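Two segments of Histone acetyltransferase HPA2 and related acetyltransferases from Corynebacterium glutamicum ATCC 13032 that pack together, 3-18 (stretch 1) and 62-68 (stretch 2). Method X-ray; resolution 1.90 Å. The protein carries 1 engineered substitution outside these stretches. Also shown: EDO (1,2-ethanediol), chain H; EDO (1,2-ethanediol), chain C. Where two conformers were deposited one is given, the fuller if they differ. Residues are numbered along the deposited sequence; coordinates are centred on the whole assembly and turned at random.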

# COMPACT_ATOMS: atom_id res chain seq x y z
N SER A 3 4.70 2.96 32.73
CA SER A 3 5.17 3.49 31.47
C SER A 3 4.76 4.97 31.34
O SER A 3 3.76 5.41 31.94
CB SER A 3 4.62 2.67 30.30
OG SER A 3 3.21 2.60 30.36
N PRO A 4 5.53 5.74 30.56
CA PRO A 4 5.20 7.15 30.42
C PRO A 4 3.78 7.41 29.91
O PRO A 4 3.20 6.59 29.18
CB PRO A 4 6.23 7.64 29.41
CG PRO A 4 6.77 6.44 28.77
CD PRO A 4 6.70 5.37 29.76
N THR A 5 3.26 8.57 30.26
CA THR A 5 1.90 8.90 29.93
C THR A 5 1.91 9.86 28.73
O THR A 5 2.76 10.73 28.63
CB THR A 5 1.27 9.38 31.20
OG1 THR A 5 1.18 8.23 32.06
CG2 THR A 5 -0.08 9.96 31.01
N VAL A 6 0.99 9.65 27.80
CA VAL A 6 1.00 10.36 26.53
C VAL A 6 -0.22 11.26 26.40
O VAL A 6 -1.33 10.83 26.62
CB VAL A 6 1.14 9.38 25.34
CG1 VAL A 6 1.16 10.16 24.00
CG2 VAL A 6 2.43 8.56 25.46
N LEU A 7 0.03 12.52 26.04
CA LEU A 7 -0.99 13.54 25.80
C LEU A 7 -0.58 14.47 24.65
O LEU A 7 0.62 14.55 24.27
CB LEU A 7 -1.23 14.42 27.02
CG LEU A 7 -1.72 13.73 28.30
CD1 LEU A 7 -1.59 14.66 29.48
CD2 LEU A 7 -3.15 13.32 28.17
N PRO A 8 -1.56 15.18 24.10
CA PRO A 8 -1.20 16.21 23.12
C PRO A 8 -0.32 17.28 23.75
O PRO A 8 -0.46 17.59 24.96
CB PRO A 8 -2.58 16.77 22.69
CG PRO A 8 -3.56 15.66 23.00
CD PRO A 8 -3.03 15.08 24.26
N ALA A 9 0.59 17.81 22.94
CA ALA A 9 1.47 18.90 23.34
C ALA A 9 0.67 20.18 23.45
O ALA A 9 -0.34 20.35 22.79
CB ALA A 9 2.58 19.10 22.34
N THR A 10 1.19 21.11 24.24
CA THR A 10 0.69 22.46 24.27
C THR A 10 1.83 23.37 23.78
O THR A 10 2.99 22.95 23.67
CB THR A 10 0.25 22.91 25.68
OG1 THR A 10 1.40 23.07 26.48
CG2 THR A 10 -0.62 21.90 26.33
N GLN A 11 1.48 24.59 23.44
CA GLN A 11 2.46 25.50 22.87
C GLN A 11 3.66 25.72 23.75
O GLN A 11 4.78 25.78 23.25
CB GLN A 11 1.82 26.84 22.52
CG GLN A 11 2.50 27.51 21.35
CD GLN A 11 1.56 28.36 20.56
OE1 GLN A 11 1.13 29.42 21.01
NE2 GLN A 11 1.20 27.88 19.37
N ALA A 12 3.44 25.77 25.05
CA ALA A 12 4.51 25.98 26.06
C ALA A 12 5.59 24.89 25.98
O ALA A 12 6.75 25.10 26.40
CB ALA A 12 3.92 25.98 27.41
N ASP A 13 5.19 23.73 25.48
CA ASP A 13 6.07 22.56 25.35
C ASP A 13 6.96 22.56 24.11
O ASP A 13 7.84 21.72 23.99
CB ASP A 13 5.24 21.26 25.28
CG ASP A 13 4.31 21.06 26.49
OD1 ASP A 13 4.78 21.24 27.62
OD2 ASP A 13 3.16 20.66 26.32
N PHE A 14 6.71 23.45 23.16
CA PHE A 14 7.42 23.37 21.88
C PHE A 14 8.97 23.46 21.99
O PHE A 14 9.64 22.67 21.34
CB PHE A 14 6.87 24.37 20.84
CG PHE A 14 5.45 24.06 20.35
CD1 PHE A 14 4.75 22.92 20.74
CD2 PHE A 14 4.84 24.92 19.46
CE1 PHE A 14 3.49 22.66 20.27
CE2 PHE A 14 3.56 24.66 18.99
CZ PHE A 14 2.88 23.52 19.41
N PRO A 15 9.53 24.40 22.78
CA PRO A 15 10.99 24.37 22.94
C PRO A 15 11.59 23.03 23.35
O PRO A 15 12.59 22.60 22.77
CB PRO A 15 11.25 25.44 23.98
CG PRO A 15 10.17 26.40 23.79
CD PRO A 15 8.97 25.57 23.46
N LYS A 16 10.99 22.36 24.33
CA LYS A 16 11.52 21.09 24.81
C LYS A 16 11.34 20.02 23.77
O LYS A 16 12.16 19.13 23.57
CB LYS A 16 10.81 20.69 26.11
CG LYS A 16 11.27 19.35 26.67
CD LYS A 16 12.67 19.46 27.29
CE LYS A 16 13.25 18.07 27.56
NZ LYS A 16 12.37 17.38 28.54
N ILE A 17 10.22 20.09 23.11
CA ILE A 17 9.92 19.14 22.02
C ILE A 17 11.04 19.19 20.94
O ILE A 17 11.59 18.16 20.55
CB ILE A 17 8.55 19.46 21.45
CG1 ILE A 17 7.46 18.91 22.37
CG2 ILE A 17 8.35 18.85 20.08
CD1 ILE A 17 6.11 19.35 22.03
N VAL A 18 11.40 20.40 20.54
CA VAL A 18 12.48 20.60 19.54
C VAL A 18 13.80 20.11 20.10
O VAL A 18 14.56 19.44 19.40
CB VAL A 18 12.55 22.06 19.12
CG1 VAL A 18 13.82 22.33 18.27
CG2 VAL A 18 11.28 22.48 18.37
N ASN A 62 -0.97 16.19 14.53
CA ASN A 62 -0.93 15.88 15.97
C ASN A 62 0.50 15.77 16.47
O ASN A 62 1.33 15.06 15.91
CB ASN A 62 -1.65 14.55 16.28
CG ASN A 62 -3.19 14.66 16.19
OD1 ASN A 62 -3.74 14.50 15.13
ND2 ASN A 62 -3.86 14.96 17.33
N ILE A 63 0.75 16.40 17.62
CA ILE A 63 1.99 16.30 18.35
C ILE A 63 1.68 15.69 19.70
O ILE A 63 0.89 16.25 20.47
CB ILE A 63 2.63 17.69 18.53
CG1 ILE A 63 2.78 18.39 17.18
CG2 ILE A 63 3.98 17.59 19.27
CD1 ILE A 63 3.16 19.91 17.33
N ASP A 64 2.23 14.51 19.94
CA ASP A 64 2.06 13.80 21.22
C ASP A 64 3.36 13.91 22.01
O ASP A 64 4.46 13.83 21.44
CB ASP A 64 1.72 12.34 20.97
CG ASP A 64 0.35 12.15 20.33
OD1 ASP A 64 -0.52 13.06 20.44
OD2 ASP A 64 0.15 11.04 19.79
N VAL A 65 3.25 14.08 23.32
CA VAL A 65 4.40 13.98 24.18
C VAL A 65 4.19 12.91 25.23
O VAL A 65 3.08 12.73 25.72
CB VAL A 65 4.74 15.31 24.95
CG1 VAL A 65 5.24 16.34 24.01
CG2 VAL A 65 3.55 15.85 25.73
N ALA A 66 5.30 12.28 25.61
CA ALA A 66 5.38 11.34 26.72
C ALA A 66 6.15 12.01 27.84
O ALA A 66 7.19 12.59 27.57
CB ALA A 66 6.14 10.12 26.26
N ARG A 67 5.68 11.88 29.07
CA ARG A 67 6.33 12.44 30.21
C ARG A 67 6.63 11.32 31.16
O ARG A 67 5.85 10.36 31.26
CB ARG A 67 5.44 13.49 30.89
CG ARG A 67 5.14 14.75 30.00
CD ARG A 67 4.31 15.76 30.78
NE ARG A 67 4.17 17.03 30.06
CZ ARG A 67 3.18 17.34 29.23
NH1 ARG A 67 2.19 16.48 28.98
NH2 ARG A 67 3.18 18.52 28.64
N ASP A 68 7.73 11.47 31.88
CA ASP A 68 8.08 10.52 32.92
C ASP A 68 7.41 10.90 34.25
O ASP A 68 6.64 11.86 34.32
CB ASP A 68 9.60 10.35 33.00
CG ASP A 68 10.33 11.58 33.44
OD1 ASP A 68 9.75 12.51 34.00
OD2 ASP A 68 11.54 11.59 33.26
C1 EDO H . -1.68 15.83 19.55
O1 EDO H . -2.52 14.73 19.75
C2 EDO H . -2.34 17.09 19.03
O2 EDO H . -1.31 18.04 18.77
C1 EDO C . 0.02 20.73 19.21
O1 EDO C . -0.58 19.88 20.20
C2 EDO C . -1.03 21.68 18.63
O2 EDO C . -0.81 23.01 19.12
O HOH W 1 2.03 13.58 28.86
O HOH W 2 3.79 9.73 33.45
O HOH W 3 0.47 18.13 27.26

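Strands 5-8 and 62-67 run antiparallel, their N-to-C directions 149° apart, and form a two-stranded ladder in which Thr-5 pairs with Arg-67 and Leu-7 with Val-65. Around Leu-7 the bonds are short and nearly straight: Val-65 N to Leu-7 O is 2.8 Å and Leu-7 N to Val-65 O 3.1 Å. The Thr-5 pair is looser, with Arg-67 N to Thr-5 O at 3.2 Å and a weak return bond from Thr-5 N to Arg-67 O at 3.3 Å. Pro-8 has no amide hydrogen to give and occupies a non-hydrogen-bonded position opposite Asp-64; Ala-9 N then resumes the pattern, reaching Ile-63 O at 2.9 Å.

Val-6 and Ala-66 share one face of the sheet, where Val-6 CG2 meets Ala-66 CB at 4.1 Å. Beyond the strand, the chain turns into a helix whose Ile-17 CD1 packs on Val-65 CG1 (3.7 Å) and Ile-63 CG2 (3.9 Å); Ala-9 CB also touches Ile-63 CG2 (3.7 Å), completing an apolar cluster.

Arg-67 extends along the face it shares with Thr-5, Leu-7 and Val-65. Its NH2 forms a salt bridge with Asp-13 OD2 (3.2 Å), an oxygen that also accepts from Thr-10 N (2.9 Å), so one carboxylate oxygen ties the turn to the strand. Water 3 links Arg-67 NH1 (2.9 Å) to Pro-8 O (2.5 Å).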